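Local coordinates for malonyl CoA-acyl carrier protein transacylase (Staphylococcus aureus, PDB 3IM9) that catalyses the transfer of the malonyl group from malonyl-CoA to holo-acyl carrier protein in bacterial fatty acid biosynthesis, at residues L98-S103 with F232-N237; V105-L110 with R228-P233; F92-S97 with E268-Q273; A165-P170 with P260-N265. All blocks are in the same frame, centred on the assembly; numbering follows the deposited sequence.

How the interactions relate
Interaction 1 lies in the middle of the set, and interactions 2 and 3 each have their centres about 9 Å from its own. Interaction 2 continues it along helix 99-106 and shares F232 and P233 with it, V234 CG2 meeting A107 CB at 3.9 Å. Toward interaction 3 the link is a backbone one, V235 N lying 2.8 Å from T93 O. Interaction 4 joins through N237 O and Q262 N, 2.9 Å apart, and touches interaction 3 through F263 CE2, 3.7 Å from M94 CE. The side chains of N237 and V261 each come within about 4 Å of that of S97, the probable nucleophile, whereas interaction 2 lies away from the active site.

Interaction 1: residues L98-S103 with F232-N237. With CA (calcium ion), chain B.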
# COMPACT_ATOMS: atom_id res chain seq x y z
N LEU A 98 0.27 -1.01 3.02
CA LEU A 98 1.51 -0.53 3.63
C LEU A 98 1.85 0.89 3.09
O LEU A 98 2.39 1.75 3.82
CB LEU A 98 2.61 -1.57 3.28
CG LEU A 98 4.03 -1.22 3.78
CD1 LEU A 98 4.78 -0.18 2.85
CD2 LEU A 98 4.07 -0.83 5.27
N GLY A 99 1.68 1.08 1.79
CA GLY A 99 2.04 2.35 1.17
C GLY A 99 1.44 3.58 1.85
O GLY A 99 2.00 4.67 1.71
N GLU A 100 0.29 3.41 2.54
CA GLU A 100 -0.29 4.56 3.22
C GLU A 100 0.68 5.07 4.26
O GLU A 100 0.65 6.28 4.55
CB GLU A 100 -1.64 4.14 3.83
CG GLU A 100 -2.48 5.36 4.39
CD GLU A 100 -3.94 5.08 4.36
OE1 GLU A 100 -4.43 4.52 3.36
OE2 GLU A 100 -4.60 5.45 5.36
N TYR A 101 1.49 4.20 4.86
CA TYR A 101 2.51 4.65 5.87
C TYR A 101 3.56 5.49 5.19
O TYR A 101 4.10 6.43 5.82
CB TYR A 101 3.03 3.48 6.65
CG TYR A 101 1.99 2.93 7.56
CD1 TYR A 101 1.10 1.90 7.15
CD2 TYR A 101 1.87 3.43 8.87
CE1 TYR A 101 0.08 1.40 7.99
CE2 TYR A 101 0.86 2.97 9.72
CZ TYR A 101 -0.01 1.98 9.27
OH TYR A 101 -1.00 1.55 10.15
N SER A 102 3.97 5.18 3.97
CA SER A 102 4.88 6.02 3.27
C SER A 102 4.24 7.39 3.04
O SER A 102 4.93 8.40 3.11
CB SER A 102 5.21 5.36 1.93
OG SER A 102 5.88 4.11 2.21
N SER A 103 2.94 7.42 2.77
CA SER A 103 2.23 8.73 2.63
C SER A 103 2.33 9.47 3.97
O SER A 103 2.44 10.74 3.95
CB SER A 103 0.76 8.46 2.24
OG SER A 103 0.64 8.09 0.91
N PHE A 232 -0.31 17.97 3.94
CA PHE A 232 -1.17 18.02 2.74
C PHE A 232 -2.02 16.73 2.90
O PHE A 232 -1.59 15.83 3.66
CB PHE A 232 -0.37 18.10 1.40
CG PHE A 232 0.82 17.15 1.35
CD1 PHE A 232 2.09 17.57 1.78
CD2 PHE A 232 0.68 15.80 0.91
CE1 PHE A 232 3.19 16.74 1.76
CE2 PHE A 232 1.81 14.94 0.93
CZ PHE A 232 3.03 15.34 1.38
N PRO A 233 -3.20 16.68 2.25
CA PRO A 233 -4.14 15.56 2.54
C PRO A 233 -3.59 14.18 2.08
O PRO A 233 -3.04 14.02 1.00
CB PRO A 233 -5.38 15.88 1.71
CG PRO A 233 -5.33 17.50 1.47
CD PRO A 233 -3.81 17.72 1.39
N VAL A 234 -3.85 13.22 2.96
CA VAL A 234 -3.53 11.78 2.72
C VAL A 234 -4.90 11.19 2.35
O VAL A 234 -5.86 11.24 3.20
CB VAL A 234 -2.99 11.15 3.96
CG1 VAL A 234 -2.75 9.64 3.69
CG2 VAL A 234 -1.71 11.84 4.47
N VAL A 235 -5.05 10.65 1.14
CA VAL A 235 -6.32 10.02 0.75
C VAL A 235 -6.28 8.61 1.32
O VAL A 235 -5.48 7.79 0.87
CB VAL A 235 -6.54 10.03 -0.73
CG1 VAL A 235 -7.93 9.44 -1.11
CG2 VAL A 235 -6.52 11.52 -1.19
N GLN A 236 -7.08 8.33 2.34
CA GLN A 236 -6.95 7.09 3.11
C GLN A 236 -7.67 5.93 2.44
O GLN A 236 -8.73 6.07 1.78
CB GLN A 236 -7.40 7.25 4.56
CG GLN A 236 -6.49 8.28 5.22
CD GLN A 236 -6.53 8.16 6.75
OE1 GLN A 236 -7.37 8.81 7.43
NE2 GLN A 236 -5.65 7.35 7.33
N ASN A 237 -7.06 4.72 2.60
CA ASN A 237 -7.61 3.54 1.98
C ASN A 237 -9.02 3.18 2.47
O ASN A 237 -9.77 2.56 1.71
CB ASN A 237 -6.68 2.33 2.30
CG ASN A 237 -5.39 2.30 1.54
OD1 ASN A 237 -5.12 3.07 0.56
ND2 ASN A 237 -4.55 1.42 2.00
CA CA B . -2.88 -0.06 9.11
O HOH W 1 -3.33 6.19 1.25
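E100 holds CG anti to its backbone N (chi1 -171°) and continues as an extended chain, while Q236 sets CG beside its backbone N (chi1 -62°); the two side chains cross at about a right angle and bring amide and carboxylate together. Q236 NE2 donates to E100 OE2 at 2.9 Å, meeting the oxygen nearly along its C-O axis, with the two planes turned 57° apart. The other oxygen, E100 OE1, takes the backbone N-H of N237 at 2.7 Å on its syn side. A water bridges the segments, 2.9 Å from E100 OE1 and 2.7 Å from V235 O. The buried carboxylate is thus gripped through both oxygens. Helix 99-106, which carries it, leaves the G95-S97-G99 turn, consistent with a nucleophile elbow, and S97 is the probable active-site serine. One turn further on, S103 CB rests against V234 CG1 at 4.0 Å, while S103 OG hydrogen-bonds to T93 OG1. Q236 OE1 is held by N252 and its NE2 makes a weak second bond to I249 O. Y101 turns to the calcium ion instead: its OH binds the metal at 2.7 Å, in the plane of the ring, and M253 O and Q256 OE1 are further ligands.

Interaction 2: residues V105-L110 with R228-P233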
# COMPACT_ATOMS: atom_id res chain seq x y z
N VAL A 105 4.65 9.32 6.27
CA VAL A 105 5.99 9.91 6.43
C VAL A 105 6.09 11.11 5.49
O VAL A 105 6.62 12.19 5.90
CB VAL A 105 7.04 8.82 6.05
CG1 VAL A 105 8.47 9.41 5.92
CG2 VAL A 105 7.03 7.72 7.11
N ALA A 106 5.61 11.01 4.24
CA ALA A 106 5.72 12.08 3.23
C ALA A 106 5.01 13.39 3.76
O ALA A 106 5.54 14.53 3.57
CB ALA A 106 5.10 11.66 1.88
N ALA A 107 3.88 13.19 4.44
CA ALA A 107 3.01 14.33 4.89
C ALA A 107 3.39 14.70 6.32
O ALA A 107 2.68 15.55 6.91
CB ALA A 107 1.55 13.87 4.83
N ASP A 108 4.44 14.15 6.90
CA ASP A 108 4.89 14.49 8.25
C ASP A 108 3.88 14.20 9.34
O ASP A 108 3.98 14.71 10.48
CB ASP A 108 5.26 16.01 8.27
CG ASP A 108 6.66 16.23 7.67
OD1 ASP A 108 7.43 15.19 7.52
OD2 ASP A 108 6.99 17.39 7.27
N VAL A 109 2.98 13.25 9.06
CA VAL A 109 2.20 12.65 10.15
C VAL A 109 3.04 11.88 11.12
O VAL A 109 2.80 11.83 12.31
CB VAL A 109 1.04 11.79 9.52
CG1 VAL A 109 0.35 11.06 10.65
CG2 VAL A 109 0.13 12.64 8.68
N LEU A 110 3.98 11.10 10.58
CA LEU A 110 4.86 10.28 11.35
C LEU A 110 6.29 10.56 10.86
O LEU A 110 6.47 10.78 9.67
CB LEU A 110 4.63 8.78 11.12
CG LEU A 110 3.32 8.24 11.70
CD1 LEU A 110 3.20 6.74 11.18
CD2 LEU A 110 3.24 8.25 13.26
N ARG A 228 1.16 13.44 14.14
CA ARG A 228 0.91 14.83 13.81
C ARG A 228 -0.08 15.04 12.76
O ARG A 228 -0.35 14.15 11.93
CB ARG A 228 2.23 15.52 13.41
CG ARG A 228 3.22 15.56 14.57
CD ARG A 228 4.52 16.20 14.16
NE ARG A 228 5.19 15.41 13.12
CZ ARG A 228 5.91 14.29 13.33
NH1 ARG A 228 6.09 13.75 14.55
NH2 ARG A 228 6.48 13.72 12.29
N ASP A 229 -0.62 16.25 12.64
CA ASP A 229 -1.49 16.56 11.49
C ASP A 229 -0.70 16.43 10.18
O ASP A 229 0.52 16.56 10.18
CB ASP A 229 -2.08 17.97 11.63
CG ASP A 229 -3.13 18.06 12.71
OD1 ASP A 229 -3.77 17.02 13.01
OD2 ASP A 229 -3.32 19.16 13.27
N ALA A 230 -1.39 16.18 9.06
CA ALA A 230 -0.69 16.03 7.77
C ALA A 230 -0.46 17.44 7.18
O ALA A 230 -1.41 18.29 7.20
CB ALA A 230 -1.59 15.20 6.82
N LYS A 231 0.68 17.63 6.53
CA LYS A 231 0.95 18.89 5.84
C LYS A 231 0.23 19.05 4.51
O LYS A 231 0.08 20.19 4.00
CB LYS A 231 2.47 19.03 5.68
CG LYS A 231 3.25 19.43 6.94
CD LYS A 231 4.77 19.59 6.59
CE LYS A 231 5.69 20.12 7.71
NZ LYS A 231 5.19 19.71 9.01
N PHE A 232 -0.31 17.97 3.94
CA PHE A 232 -1.17 18.02 2.74
C PHE A 232 -2.02 16.73 2.90
O PHE A 232 -1.59 15.83 3.66
CB PHE A 232 -0.37 18.10 1.40
CG PHE A 232 0.82 17.15 1.35
CD1 PHE A 232 2.09 17.57 1.78
CD2 PHE A 232 0.68 15.80 0.91
CE1 PHE A 232 3.19 16.74 1.76
CE2 PHE A 232 1.81 14.94 0.93
CZ PHE A 232 3.03 15.34 1.38
N PRO A 233 -3.20 16.68 2.25
CA PRO A 233 -4.14 15.56 2.54
C PRO A 233 -3.59 14.18 2.08
O PRO A 233 -3.04 14.02 1.00
CB PRO A 233 -5.38 15.88 1.71
CG PRO A 233 -5.33 17.50 1.47
CD PRO A 233 -3.81 17.72 1.39
O HOH W 2 3.13 17.62 10.63
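A107, D108 and V109, where the chain runs out of helix 99-106, pair with R228, A230, K231 and F232 of the loop ahead of strand 234-235 in a contact built on backbone hydrogen bonds and flanked by side-chain packing. Two main-chain hydrogen bonds fix it: K231 N donates to A107 O at 2.9 Å and R228 N to V109 O at the same distance. Between them D108 takes a left-handed backbone conformation (phi 62°), and its carbonyl O receives a weak bond from R228 NE at 3.0 Å. The arginine folds back over the turn, bent at chi3 (-64°), with V109 O over the centre of one guanidinium face. Water bridges the same gap, donating to D108 O and to D229 O. On the outer side the carboxylate of D108 crosses the lysine chain of K231: OD2 lies against CD and CE and reaches NZ at 3.4 Å in a long salt bridge near solvent. The inner side is apolar. V109 CG2 packs on A230 CB at 3.6 Å, and A107 CB stands over one face of the F232 ring, 4.2 Å from its centroid, in a CH-pi contact. R228 O is buried without a hydrogen-bond partner and receives a CA-H...O contact from V109 CA at 3.5 Å. Around the contact, F232 leans on T93 of strand 92-95, V105 and A106 face helix 67-84, and L110 packs against A115 and I118 of helix 112-128.

Interaction 3: residues F92-S97 with E268-Q273; sequences FTMGHS and EWLIDQ
F92 and M94 of strand 92-95 pack against W269, L270 and Q273 of helix 263-272, a helix lying on the four-stranded parallel sheet of the alpha/beta core. Strand 92-95 forms one border of that sheet, and the short segments run nearly antiparallel with axes 10.4 Å apart; the helix leads on into strand 275-281 of the same sheet. At the start of the strand, F92 is met by three residues. L270 slides past it in the opposite direction, its CD2 pressing on F92 CB at 3.4 Å, a close fit, and on the neighbouring ring carbon CG. W269 presents its benzene edge to the face of F92 in an offset edge-to-face pair, centroids 5.8 Å apart and planes at 88°, CZ3 coming nearest to F92 CE2 at 4.0 Å. Q273 adds its CB, 4.0 Å from F92 CZ. T93 points the other way, to the F232 and V234 side of the strand, and its OG1 hydrogen-bonds to I14 O. M94 returns to the helix: CG sits between the backbone N and the carbonyl carbon (chi1 65°), the chain continues extended, and SD lies 3.8 Å from L270 CD1. The two methyls of L270 are thereby divided, CD2 for F92 and CD1 for M94. Beyond G95 the strand ends in the sharp turn at S97 (phi 64°), as in a nucleophile elbow, where S97 OG hydrogen-bonds to both H207 NE2 and R122 NH2.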
# COMPACT_ATOMS: atom_id res chain seq x y z
N PHE A 92 -1.28 16.20 -2.80
CA PHE A 92 -1.96 15.14 -2.03
C PHE A 92 -1.04 13.91 -2.12
O PHE A 92 -0.06 13.84 -2.89
CB PHE A 92 -3.25 14.68 -2.77
CG PHE A 92 -4.31 15.80 -2.93
CD1 PHE A 92 -4.31 16.48 -4.13
CD2 PHE A 92 -5.20 16.10 -1.91
CE1 PHE A 92 -5.24 17.55 -4.34
CE2 PHE A 92 -6.15 17.14 -2.12
CZ PHE A 92 -6.13 17.82 -3.35
N THR A 93 -1.43 12.90 -1.33
CA THR A 93 -0.70 11.62 -1.41
C THR A 93 -1.67 10.52 -1.06
O THR A 93 -2.71 10.71 -0.39
CB THR A 93 0.49 11.65 -0.41
OG1 THR A 93 1.23 10.42 -0.54
CG2 THR A 93 0.08 11.80 1.01
N MET A 94 -1.30 9.31 -1.50
CA MET A 94 -1.98 8.05 -1.07
C MET A 94 -1.03 6.91 -1.28
O MET A 94 -0.04 7.04 -1.98
CB MET A 94 -3.30 7.77 -1.87
CG MET A 94 -3.09 7.51 -3.33
SD MET A 94 -4.53 6.90 -4.17
CE MET A 94 -3.91 7.06 -5.82
N GLY A 95 -1.29 5.82 -0.59
CA GLY A 95 -0.42 4.60 -0.79
C GLY A 95 -1.25 3.36 -0.55
O GLY A 95 -2.26 3.39 0.19
N HIS A 96 -0.80 2.25 -1.14
CA HIS A 96 -1.64 1.03 -1.11
C HIS A 96 -1.31 0.17 0.09
O HIS A 96 -0.21 -0.41 0.14
CB HIS A 96 -1.43 0.27 -2.41
CG HIS A 96 -2.49 -0.76 -2.68
ND1 HIS A 96 -2.48 -1.99 -2.02
CD2 HIS A 96 -3.45 -0.82 -3.62
CE1 HIS A 96 -3.52 -2.72 -2.46
NE2 HIS A 96 -4.10 -2.04 -3.46
N SER A 97 -2.22 0.17 1.08
CA SER A 97 -2.10 -0.68 2.28
C SER A 97 -0.84 -0.26 3.07
O SER A 97 -0.85 0.80 3.72
CB SER A 97 -2.16 -2.15 1.97
OG SER A 97 -2.15 -2.89 3.18
N GLU A 268 -10.06 8.03 -8.02
CA GLU A 268 -11.15 8.86 -8.63
C GLU A 268 -11.32 10.16 -7.83
O GLU A 268 -11.48 11.25 -8.44
CB GLU A 268 -12.41 8.07 -8.70
CG GLU A 268 -12.22 6.98 -9.80
CD GLU A 268 -13.46 6.14 -10.04
OE1 GLU A 268 -14.26 6.03 -9.09
OE2 GLU A 268 -13.49 5.55 -11.18
N TRP A 269 -11.19 10.11 -6.51
CA TRP A 269 -11.40 11.30 -5.67
C TRP A 269 -10.30 12.27 -5.99
O TRP A 269 -10.54 13.48 -6.10
CB TRP A 269 -11.37 10.90 -4.22
CG TRP A 269 -11.71 12.05 -3.30
CD1 TRP A 269 -12.97 12.38 -2.80
CD2 TRP A 269 -10.79 12.97 -2.68
NE1 TRP A 269 -12.87 13.44 -1.91
CE2 TRP A 269 -11.55 13.84 -1.83
CE3 TRP A 269 -9.37 13.17 -2.80
CZ2 TRP A 269 -10.94 14.87 -1.08
CZ3 TRP A 269 -8.77 14.17 -2.04
CH2 TRP A 269 -9.57 15.01 -1.19
N LEU A 270 -9.08 11.77 -6.23
CA LEU A 270 -8.00 12.66 -6.46
C LEU A 270 -8.14 13.28 -7.80
O LEU A 270 -7.92 14.53 -7.92
CB LEU A 270 -6.65 11.83 -6.43
CG LEU A 270 -6.24 11.68 -4.98
CD1 LEU A 270 -5.06 10.63 -4.90
CD2 LEU A 270 -5.78 12.96 -4.32
N ILE A 271 -8.57 12.52 -8.78
CA ILE A 271 -8.76 13.10 -10.15
C ILE A 271 -9.92 14.15 -10.10
O ILE A 271 -9.77 15.25 -10.71
CB ILE A 271 -9.06 11.99 -11.12
CG1 ILE A 271 -7.80 11.08 -11.23
CG2 ILE A 271 -9.44 12.58 -12.51
CD1 ILE A 271 -8.02 9.84 -12.09
N ASP A 272 -10.93 13.90 -9.31
CA ASP A 272 -12.00 14.87 -9.16
C ASP A 272 -11.57 16.15 -8.42
O ASP A 272 -12.27 17.13 -8.48
CB ASP A 272 -13.14 14.22 -8.43
CG ASP A 272 -13.88 13.19 -9.26
OD1 ASP A 272 -13.66 13.04 -10.45
OD2 ASP A 272 -14.69 12.52 -8.65
N GLN A 273 -10.43 16.15 -7.75
CA GLN A 273 -9.92 17.39 -7.19
C GLN A 273 -8.95 18.10 -8.11
O GLN A 273 -8.33 19.17 -7.71
CB GLN A 273 -9.16 17.17 -5.91
CG GLN A 273 -9.88 16.38 -4.84
CD GLN A 273 -11.39 16.61 -4.74
OE1 GLN A 273 -12.22 15.65 -4.79
NE2 GLN A 273 -11.77 17.84 -4.55

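Interaction 4: residues A165-P170 with P260-N265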
# COMPACT_ATOMS: atom_id res chain seq x y z
N ALA A 165 -11.33 -7.20 -0.82
CA ALA A 165 -10.29 -6.67 0.05
C ALA A 165 -9.53 -5.53 -0.61
O ALA A 165 -9.45 -4.44 -0.05
CB ALA A 165 -9.33 -7.79 0.46
N ASN A 166 -8.95 -5.77 -1.79
CA ASN A 166 -8.18 -4.72 -2.41
C ASN A 166 -8.92 -4.42 -3.70
O ASN A 166 -9.00 -5.24 -4.61
CB ASN A 166 -6.69 -5.12 -2.72
CG ASN A 166 -5.85 -5.51 -1.56
OD1 ASN A 166 -4.77 -6.16 -1.81
ND2 ASN A 166 -6.14 -5.14 -0.40
N ILE A 167 -9.50 -3.23 -3.79
CA ILE A 167 -10.30 -2.80 -4.94
C ILE A 167 -9.35 -1.96 -5.82
O ILE A 167 -9.15 -0.80 -5.57
CB ILE A 167 -11.48 -1.93 -4.47
CG1 ILE A 167 -12.31 -2.63 -3.35
CG2 ILE A 167 -12.36 -1.67 -5.66
CD1 ILE A 167 -12.80 -3.98 -3.60
N ASN A 168 -8.68 -2.63 -6.72
CA ASN A 168 -7.47 -2.09 -7.39
C ASN A 168 -7.72 -1.34 -8.67
O ASN A 168 -7.21 -0.23 -8.80
CB ASN A 168 -6.43 -3.22 -7.58
CG ASN A 168 -5.85 -3.69 -6.24
OD1 ASN A 168 -6.02 -3.03 -5.21
ND2 ASN A 168 -5.11 -4.80 -6.28
N CYS A 169 -8.38 -1.96 -9.63
CA CYS A 169 -8.73 -1.27 -10.89
C CYS A 169 -9.84 -2.07 -11.52
O CYS A 169 -10.16 -3.16 -11.07
CB CYS A 169 -7.51 -1.14 -11.82
SG CYS A 169 -6.88 -2.71 -12.48
N PRO A 170 -10.50 -1.54 -12.52
CA PRO A 170 -11.49 -2.37 -13.23
C PRO A 170 -10.88 -3.65 -13.67
O PRO A 170 -9.78 -3.67 -14.33
CB PRO A 170 -11.80 -1.49 -14.47
CG PRO A 170 -11.67 -0.11 -13.95
CD PRO A 170 -10.34 -0.19 -13.12
N PRO A 260 -11.57 -2.99 3.37
CA PRO A 260 -11.05 -3.08 1.99
C PRO A 260 -10.24 -1.81 1.64
O PRO A 260 -10.54 -0.71 2.14
CB PRO A 260 -12.29 -3.17 1.09
CG PRO A 260 -13.45 -3.18 2.04
CD PRO A 260 -13.04 -3.03 3.44
N VAL A 261 -9.20 -1.99 0.81
CA VAL A 261 -8.42 -0.87 0.26
C VAL A 261 -9.15 -0.30 -0.90
O VAL A 261 -9.30 -0.97 -1.93
CB VAL A 261 -7.01 -1.39 -0.14
CG1 VAL A 261 -6.22 -0.25 -0.82
CG2 VAL A 261 -6.22 -1.85 1.11
N GLN A 262 -9.64 0.92 -0.71
CA GLN A 262 -10.44 1.58 -1.76
C GLN A 262 -9.59 2.26 -2.79
O GLN A 262 -9.61 3.50 -2.91
CB GLN A 262 -11.45 2.55 -1.10
CG GLN A 262 -12.36 1.83 -0.09
CD GLN A 262 -13.43 0.99 -0.76
OE1 GLN A 262 -13.59 0.94 -1.98
NE2 GLN A 262 -14.15 0.22 0.07
N PHE A 263 -8.75 1.52 -3.53
CA PHE A 263 -7.83 2.22 -4.44
C PHE A 263 -8.51 2.88 -5.61
O PHE A 263 -8.09 4.01 -5.95
CB PHE A 263 -6.71 1.24 -4.90
CG PHE A 263 -5.57 1.98 -5.60
CD1 PHE A 263 -5.54 1.98 -6.98
CD2 PHE A 263 -4.65 2.67 -4.85
CE1 PHE A 263 -4.52 2.72 -7.66
CE2 PHE A 263 -3.57 3.37 -5.48
CZ PHE A 263 -3.51 3.39 -6.90
N ILE A 264 -9.51 2.24 -6.20
CA ILE A 264 -10.23 2.89 -7.33
C ILE A 264 -10.87 4.20 -6.81
O ILE A 264 -10.65 5.25 -7.45
CB ILE A 264 -11.29 1.96 -7.92
CG1 ILE A 264 -10.58 0.78 -8.60
CG2 ILE A 264 -12.13 2.69 -9.00
CD1 ILE A 264 -11.62 -0.27 -9.04
N ASN A 265 -11.61 4.16 -5.68
CA ASN A 265 -12.35 5.38 -5.31
C ASN A 265 -11.38 6.46 -4.89
O ASN A 265 -11.68 7.66 -5.06
CB ASN A 265 -13.31 5.06 -4.19
CG ASN A 265 -14.51 4.27 -4.63
OD1 ASN A 265 -15.19 3.68 -3.77
ND2 ASN A 265 -14.76 4.18 -5.90
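Strand 261-262, short and weakly bonded, adds a parallel border strand to the four-stranded antiparallel sheet that corresponds to the small ferredoxin-like subdomain of FabD-type transacylases and here adjoins the active site; it pairs with strand 162-169 through N166 and V261. V261 N donates to A165 O at a short 2.6 Å, and I167 N to V261 O at 2.9 Å. A third bond comes from the first turn of helix 263-272: past Q262, the N-cap residue and centre of an inverse gamma turn, I264 N donates to I167 O at 3.1 Å. On one side of the sheet N166 and V261 lie side by side, ND2 of the first 3.6 Å from CG2 of the second, and the V261 side chain comes within about 4 Å of the side chains of S97 and H207, both probably catalytic. I167 lies on the other side, its CG2 meeting I264 CD1 at 3.7 Å as the two side chains cross at about a right angle. I264 CG1 is anti to the carbonyl carbon (chi1 -67°), and CD1 beyond it rests on the backbone at C169. Strand 162-169 carries classic bulges at A165-N166, opposite V174, and at N168-C169, opposite Q172. N168 O is buried with no hydrogen-bond partner and lies at the edge of the F263 ring, 3.3 Å from CD1; the ring's C-H edge probably offers this carbonyl only weak electrostatic compensation.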